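PDB 3CK6: zinc transport protein ZntB from Vibrio parahaemolyticus RIMD 2210633, which probably carries zinc ions across the bacterial inner membrane together with protons, working as a homopentamer with a funnel-shaped cytoplasmic domain. Local coordinates for residues E[107-121]-E[134-148]. The protein carries 1 engineered substitution. Numbering follows the deposited sequence.
Sequences LISTRKIPSRAIMEI and LASLLNQIIEGLNGK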
loop_
_atom_site.group_PDB
_atom_site.type_symbol
_atom_site.label_atom_id
_atom_site.label_comp_id
_atom_site.label_asym_id
_atom_site.label_seq_id
_atom_site.Cartn_x
_atom_site.Cartn_y
_atom_site.Cartn_z
ATOM N N LEU E 107 -5.276 -10.306 -35.135
ATOM C CA LEU E 107 -4.230 -10.301 -34.131
ATOM C C LEU E 107 -2.906 -10.132 -34.836
ATOM O O LEU E 107 -2.549 -10.966 -35.654
ATOM C CB LEU E 107 -4.231 -11.637 -33.395
ATOM C CG LEU E 107 -4.269 -11.751 -31.868
ATOM C CD1 LEU E 107 -3.056 -12.571 -31.363
ATOM C CD2 LEU E 107 -4.457 -10.419 -31.126
ATOM N N ILE E 108 -2.203 -9.052 -34.530
ATOM C CA ILE E 108 -0.872 -8.777 -35.073
ATOM C C ILE E 108 0.106 -8.813 -33.900
ATOM O O ILE E 108 -0.004 -8.011 -32.971
ATOM C CB ILE E 108 -0.776 -7.381 -35.741
ATOM C CG1 ILE E 108 -1.813 -7.200 -36.861
ATOM C CG2 ILE E 108 0.622 -7.123 -36.274
ATOM C CD1 ILE E 108 -1.884 -5.725 -37.334
ATOM N N SER E 109 1.039 -9.757 -33.942
ATOM C CA SER E 109 2.075 -9.828 -32.929
ATOM C C SER E 109 3.425 -9.509 -33.544
ATOM O O SER E 109 3.683 -9.842 -34.710
ATOM C CB SER E 109 2.084 -11.195 -32.230
ATOM O OG SER E 109 2.348 -12.234 -33.144
ATOM N N THR E 110 4.282 -8.847 -32.759
ATOM C CA THR E 110 5.575 -8.384 -33.241
ATOM C C THR E 110 6.651 -8.855 -32.275
ATOM O O THR E 110 6.421 -8.931 -31.056
ATOM C CB THR E 110 5.679 -6.834 -33.415
ATOM O OG1 THR E 110 5.691 -6.182 -32.130
ATOM C CG2 THR E 110 4.561 -6.265 -34.303
ATOM N N ARG E 111 7.801 -9.221 -32.828
ATOM C CA ARG E 111 8.895 -9.726 -32.034
ATOM C C ARG E 111 10.214 -9.092 -32.477
ATOM O O ARG E 111 10.340 -8.591 -33.596
ATOM C CB ARG E 111 8.974 -11.264 -32.168
ATOM C CG ARG E 111 9.374 -11.751 -33.576
ATOM C CD ARG E 111 10.572 -12.646 -33.483
ATOM N NE ARG E 111 11.187 -13.004 -34.761
ATOM C CZ ARG E 111 11.141 -14.230 -35.286
ATOM N NH1 ARG E 111 10.481 -15.204 -34.654
ATOM N NH2 ARG E 111 11.739 -14.486 -36.444
ATOM N N LYS E 112 11.199 -9.132 -31.589
ATOM C CA LYS E 112 12.562 -8.741 -31.936
ATOM C C LYS E 112 13.378 -10.019 -32.113
ATOM O O LYS E 112 14.085 -10.190 -33.089
ATOM C CB LYS E 112 13.166 -7.863 -30.842
ATOM C CG LYS E 112 14.688 -7.551 -31.052
ATOM C CD LYS E 112 15.092 -6.293 -30.311
ATOM C CE LYS E 112 15.624 -6.602 -28.913
ATOM N NZ LYS E 112 16.314 -5.405 -28.317
ATOM N N ILE E 113 13.250 -10.919 -31.158
ATOM C CA ILE E 113 13.997 -12.170 -31.158
ATOM C C ILE E 113 13.013 -13.270 -30.798
ATOM O O ILE E 113 12.087 -13.007 -30.058
ATOM C CB ILE E 113 15.122 -12.116 -30.114
ATOM C CG1 ILE E 113 14.625 -11.365 -28.865
ATOM C CG2 ILE E 113 16.297 -11.397 -30.695
ATOM C CD1 ILE E 113 14.995 -11.999 -27.558
ATOM N N PRO E 114 13.194 -14.482 -31.353
ATOM C CA PRO E 114 12.212 -15.559 -31.186
ATOM C C PRO E 114 11.863 -15.913 -29.734
ATOM O O PRO E 114 12.716 -15.863 -28.852
ATOM C CB PRO E 114 12.873 -16.737 -31.899
ATOM C CG PRO E 114 13.740 -16.087 -32.941
ATOM C CD PRO E 114 14.312 -14.907 -32.224
ATOM N N SER E 115 10.581 -16.216 -29.530
ATOM C CA SER E 115 10.034 -16.725 -28.273
ATOM C C SER E 115 9.741 -18.213 -28.470
ATOM O O SER E 115 9.083 -18.592 -29.444
ATOM C CB SER E 115 8.757 -15.940 -27.942
ATOM O OG SER E 115 7.767 -16.726 -27.257
ATOM N N ARG E 116 10.224 -19.048 -27.552
ATOM C CA ARG E 116 9.979 -20.482 -27.617
ATOM C C ARG E 116 8.472 -20.769 -27.484
ATOM O O ARG E 116 7.962 -21.639 -28.162
ATOM C CB ARG E 116 10.791 -21.243 -26.560
ATOM C CG ARG E 116 10.482 -22.735 -26.505
ATOM C CD ARG E 116 11.513 -23.604 -27.230
ATOM N NE ARG E 116 11.493 -23.473 -28.693
ATOM C CZ ARG E 116 11.120 -24.437 -29.544
ATOM N NH1 ARG E 116 10.706 -25.620 -29.096
ATOM N NH2 ARG E 116 11.160 -24.213 -30.855
ATOM N N ALA E 117 7.780 -20.003 -26.644
ATOM C CA ALA E 117 6.308 -20.121 -26.479
ATOM C C ALA E 117 5.528 -20.001 -27.799
ATOM O O ALA E 117 4.625 -20.797 -28.100
ATOM C CB ALA E 117 5.825 -19.068 -25.504
ATOM N N ILE E 118 5.866 -18.981 -28.584
ATOM C CA ILE E 118 5.231 -18.786 -29.883
ATOM C C ILE E 118 5.673 -19.820 -30.949
ATOM O O ILE E 118 4.850 -20.271 -31.734
ATOM C CB ILE E 118 5.355 -17.318 -30.365
ATOM C CG1 ILE E 118 4.544 -16.409 -29.416
ATOM C CG2 ILE E 118 4.806 -17.184 -31.808
ATOM C CD1 ILE E 118 4.772 -14.932 -29.607
HETATM N N MSE E 119 6.949 -20.214 -30.949
HETATM C CA MSE E 119 7.400 -21.345 -31.773
HETATM C C MSE E 119 6.573 -22.602 -31.553
HETATM O O MSE E 119 6.207 -23.280 -32.511
HETATM C CB MSE E 119 8.876 -21.701 -31.497
HETATM C CG MSE E 119 9.824 -20.591 -31.790
HETATM SE SE MSE E 119 11.635 -21.148 -31.492
HETATM C CE MSE E 119 12.286 -19.496 -30.743
ATOM N N GLU E 120 6.291 -22.914 -30.291
ATOM C CA GLU E 120 5.518 -24.122 -29.949
ATOM C C GLU E 120 4.084 -24.032 -30.492
ATOM O O GLU E 120 3.552 -25.016 -31.005
ATOM C CB GLU E 120 5.611 -24.432 -28.446
ATOM C CG GLU E 120 7.040 -24.983 -28.126
ATOM C CD GLU E 120 7.405 -25.152 -26.644
ATOM O OE1 GLU E 120 6.548 -25.018 -25.740
ATOM O OE2 GLU E 120 8.604 -25.436 -26.393
ATOM N N ILE E 121 3.498 -22.841 -30.446
ATOM C CA ILE E 121 2.165 -22.623 -31.040
ATOM C C ILE E 121 2.199 -22.769 -32.554
ATOM O O ILE E 121 1.387 -23.493 -33.124
ATOM C CB ILE E 121 1.549 -21.267 -30.594
ATOM C CG1 ILE E 121 1.303 -21.281 -29.070
ATOM C CG2 ILE E 121 0.276 -20.959 -31.402
ATOM C CD1 ILE E 121 1.264 -19.908 -28.417
ATOM N N LEU E 134 -8.866 -16.924 -32.483
ATOM C CA LEU E 134 -7.944 -15.889 -32.001
ATOM C C LEU E 134 -8.017 -15.769 -30.478
ATOM O O LEU E 134 -7.008 -15.494 -29.845
ATOM C CB LEU E 134 -8.204 -14.518 -32.655
ATOM C CG LEU E 134 -7.943 -14.313 -34.150
ATOM C CD1 LEU E 134 -8.159 -12.846 -34.530
ATOM C CD2 LEU E 134 -6.549 -14.745 -34.561
ATOM N N ALA E 135 -9.209 -15.939 -29.899
ATOM C CA ALA E 135 -9.357 -15.950 -28.425
ATOM C C ALA E 135 -8.473 -17.023 -27.776
ATOM O O ALA E 135 -7.746 -16.763 -26.797
ATOM C CB ALA E 135 -10.840 -16.136 -28.019
ATOM N N SER E 136 -8.493 -18.218 -28.353
ATOM C CA SER E 136 -7.658 -19.301 -27.857
ATOM C C SER E 136 -6.181 -19.056 -28.131
ATOM O O SER E 136 -5.343 -19.347 -27.282
ATOM C CB SER E 136 -8.114 -20.646 -28.444
ATOM O OG SER E 136 -7.232 -21.690 -28.054
ATOM N N LEU E 137 -5.857 -18.520 -29.307
ATOM C CA LEU E 137 -4.483 -18.170 -29.639
ATOM C C LEU E 137 -3.842 -17.251 -28.603
ATOM O O LEU E 137 -2.720 -17.500 -28.141
ATOM C CB LEU E 137 -4.429 -17.532 -31.037
ATOM C CG LEU E 137 -3.061 -16.966 -31.450
ATOM C CD1 LEU E 137 -2.017 -18.090 -31.520
ATOM C CD2 LEU E 137 -3.176 -16.254 -32.769
ATOM N N LEU E 138 -4.532 -16.166 -28.266
ATOM C CA LEU E 138 -3.960 -15.167 -27.355
ATOM C C LEU E 138 -3.788 -15.761 -25.953
ATOM O O LEU E 138 -2.796 -15.512 -25.278
ATOM C CB LEU E 138 -4.858 -13.935 -27.318
ATOM C CG LEU E 138 -4.469 -12.818 -26.351
ATOM C CD1 LEU E 138 -3.050 -12.352 -26.631
ATOM C CD2 LEU E 138 -5.458 -11.655 -26.429
ATOM N N ASN E 139 -4.770 -16.562 -25.536
ATOM C CA ASN E 139 -4.690 -17.326 -24.283
ATOM C C ASN E 139 -3.457 -18.216 -24.251
ATOM O O ASN E 139 -2.729 -18.250 -23.253
ATOM C CB ASN E 139 -5.986 -18.146 -24.129
ATOM C CG ASN E 139 -6.225 -18.656 -22.694
ATOM O OD1 ASN E 139 -7.342 -19.076 -22.388
ATOM N ND2 ASN E 139 -5.185 -18.657 -21.829
ATOM N N GLN E 140 -3.192 -18.917 -25.350
ATOM C CA GLN E 140 -2.006 -19.785 -25.434
ATOM C C GLN E 140 -0.693 -19.007 -25.432
ATOM O O GLN E 140 0.293 -19.472 -24.871
ATOM C CB GLN E 140 -2.070 -20.683 -26.662
ATOM C CG GLN E 140 -3.110 -21.804 -26.557
ATOM C CD GLN E 140 -2.957 -22.854 -27.645
ATOM O OE1 GLN E 140 -1.952 -22.885 -28.369
ATOM N NE2 GLN E 140 -3.966 -23.716 -27.782
ATOM N N ILE E 141 -0.669 -17.834 -26.051
ATOM C CA ILE E 141 0.527 -16.976 -25.988
ATOM C C ILE E 141 0.832 -16.583 -24.532
ATOM O O ILE E 141 1.966 -16.751 -24.050
ATOM C CB ILE E 141 0.395 -15.709 -26.886
ATOM C CG1 ILE E 141 0.296 -16.109 -28.371
ATOM C CG2 ILE E 141 1.601 -14.732 -26.653
ATOM C CD1 ILE E 141 -0.167 -14.964 -29.310
ATOM N N ILE E 142 -0.190 -16.083 -23.834
ATOM C CA ILE E 142 -0.063 -15.662 -22.438
ATOM C C ILE E 142 0.399 -16.845 -21.567
ATOM O O ILE E 142 1.411 -16.751 -20.862
ATOM C CB ILE E 142 -1.388 -14.993 -21.928
ATOM C CG1 ILE E 142 -1.621 -13.655 -22.635
ATOM C CG2 ILE E 142 -1.360 -14.785 -20.426
ATOM C CD1 ILE E 142 -3.052 -13.159 -22.562
ATOM N N GLU E 143 -0.313 -17.975 -21.639
ATOM C CA GLU E 143 0.069 -19.145 -20.853
ATOM C C GLU E 143 1.416 -19.751 -21.280
ATOM O O GLU E 143 2.155 -20.280 -20.440
ATOM C CB GLU E 143 -1.019 -20.223 -20.863
ATOM C CG GLU E 143 -2.274 -19.840 -20.080
ATOM C CD GLU E 143 -2.157 -20.088 -18.560
ATOM O OE1 GLU E 143 -1.112 -19.740 -17.951
ATOM O OE2 GLU E 143 -3.138 -20.619 -17.965
ATOM N N GLY E 144 1.722 -19.700 -22.575
ATOM C CA GLY E 144 3.008 -20.215 -23.054
ATOM C C GLY E 144 4.167 -19.445 -22.424
ATOM O O GLY E 144 5.121 -20.044 -21.939
ATOM N N LEU E 145 4.066 -18.113 -22.450
ATOM C CA LEU E 145 5.042 -17.212 -21.824
ATOM C C LEU E 145 5.188 -17.468 -20.312
ATOM O O LEU E 145 6.317 -17.541 -19.812
ATOM C CB LEU E 145 4.700 -15.746 -22.120
ATOM C CG LEU E 145 4.849 -15.244 -23.565
ATOM C CD1 LEU E 145 4.277 -13.839 -23.708
ATOM C CD2 LEU E 145 6.294 -15.293 -24.029
ATOM N N ASN E 146 4.061 -17.631 -19.598
ATOM C CA ASN E 146 4.064 -18.080 -18.184
ATOM C C ASN E 146 4.827 -19.384 -17.981
ATOM O O ASN E 146 5.706 -19.464 -17.113
ATOM C CB ASN E 146 2.627 -18.316 -17.663
ATOM C CG ASN E 146 1.883 -17.034 -17.351
ATOM O OD1 ASN E 146 2.500 -15.968 -17.234
ATOM N ND2 ASN E 146 0.535 -17.132 -17.186
ATOM N N GLY E 147 4.444 -20.411 -18.750
ATOM C CA GLY E 147 5.086 -21.727 -18.708
ATOM C C GLY E 147 6.609 -21.660 -18.818
ATOM O O GLY E 147 7.329 -22.307 -18.053
ATOM N N LYS E 148 7.112 -20.884 -19.770
ATOM C CA LYS E 148 8.575 -20.740 -19.907
ATOM C C LYS E 148 9.246 -19.958 -18.773
ATOM O O LYS E 148 10.392 -20.247 -18.417
ATOM C CB LYS E 148 8.949 -20.165 -21.287
ATOM C CG LYS E 148 8.401 -20.983 -22.473
ATOM C CD LYS E 148 8.849 -22.436 -22.416
ATOM C CE LYS E 148 8.304 -23.223 -23.591
ATOM N NZ LYS E 148 8.825 -24.633 -23.617
#
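Leu134 opens the helix by laying its two methyls against Leu107 at the start of the strand segment, CD2 standing 4.0 Å from Leu107 CB. One turn on, Leu137 bridges both parts of 107-121. Its CD2 meets Leu107 CD1, while its CD1 touches Ile121 CG2 at 3.7 Å, the two side chains crossing at a slant; Trp33 of the neighbouring strand 32-37 packs on Leu137 too. At Gln140 and Ile141 the contact reaches the main chain: Ile121, with CG1 beside its backbone N (chi1 -64°), sends CD1 to within 3.7 Å of Gln140 C and on to Ile141 CG1. Gly144 is where the helices come nearest, its CA 4.8 Å from Ala117 CA; with no side chain in between, Ala117 CB rests on the Gly144 carbonyl carbon at 3.5 Å. Leu145 CD2 touches both Ala117 CB (4.1 Å) and Ser115 OG, the hydroxyl that caps helix 116-121 by accepting from Ile118 N. Lys148, partly exposed, closes the contact. Bent at chi2 (-56°), it brings NZ to Glu120 OE2 on the syn side at 2.9 Å, with a weaker bond to OE1, and Arg116 joins the same carboxylate in a salt-bridge network. The two helix segments cross at 131°, while strand 107-111 runs roughly parallel to 134-148. Strand 106-111 of the mixed sheet and the helix after it pack against helix 134-161 in the alpha/beta cytoplasmic domain of a CorA-family transporter.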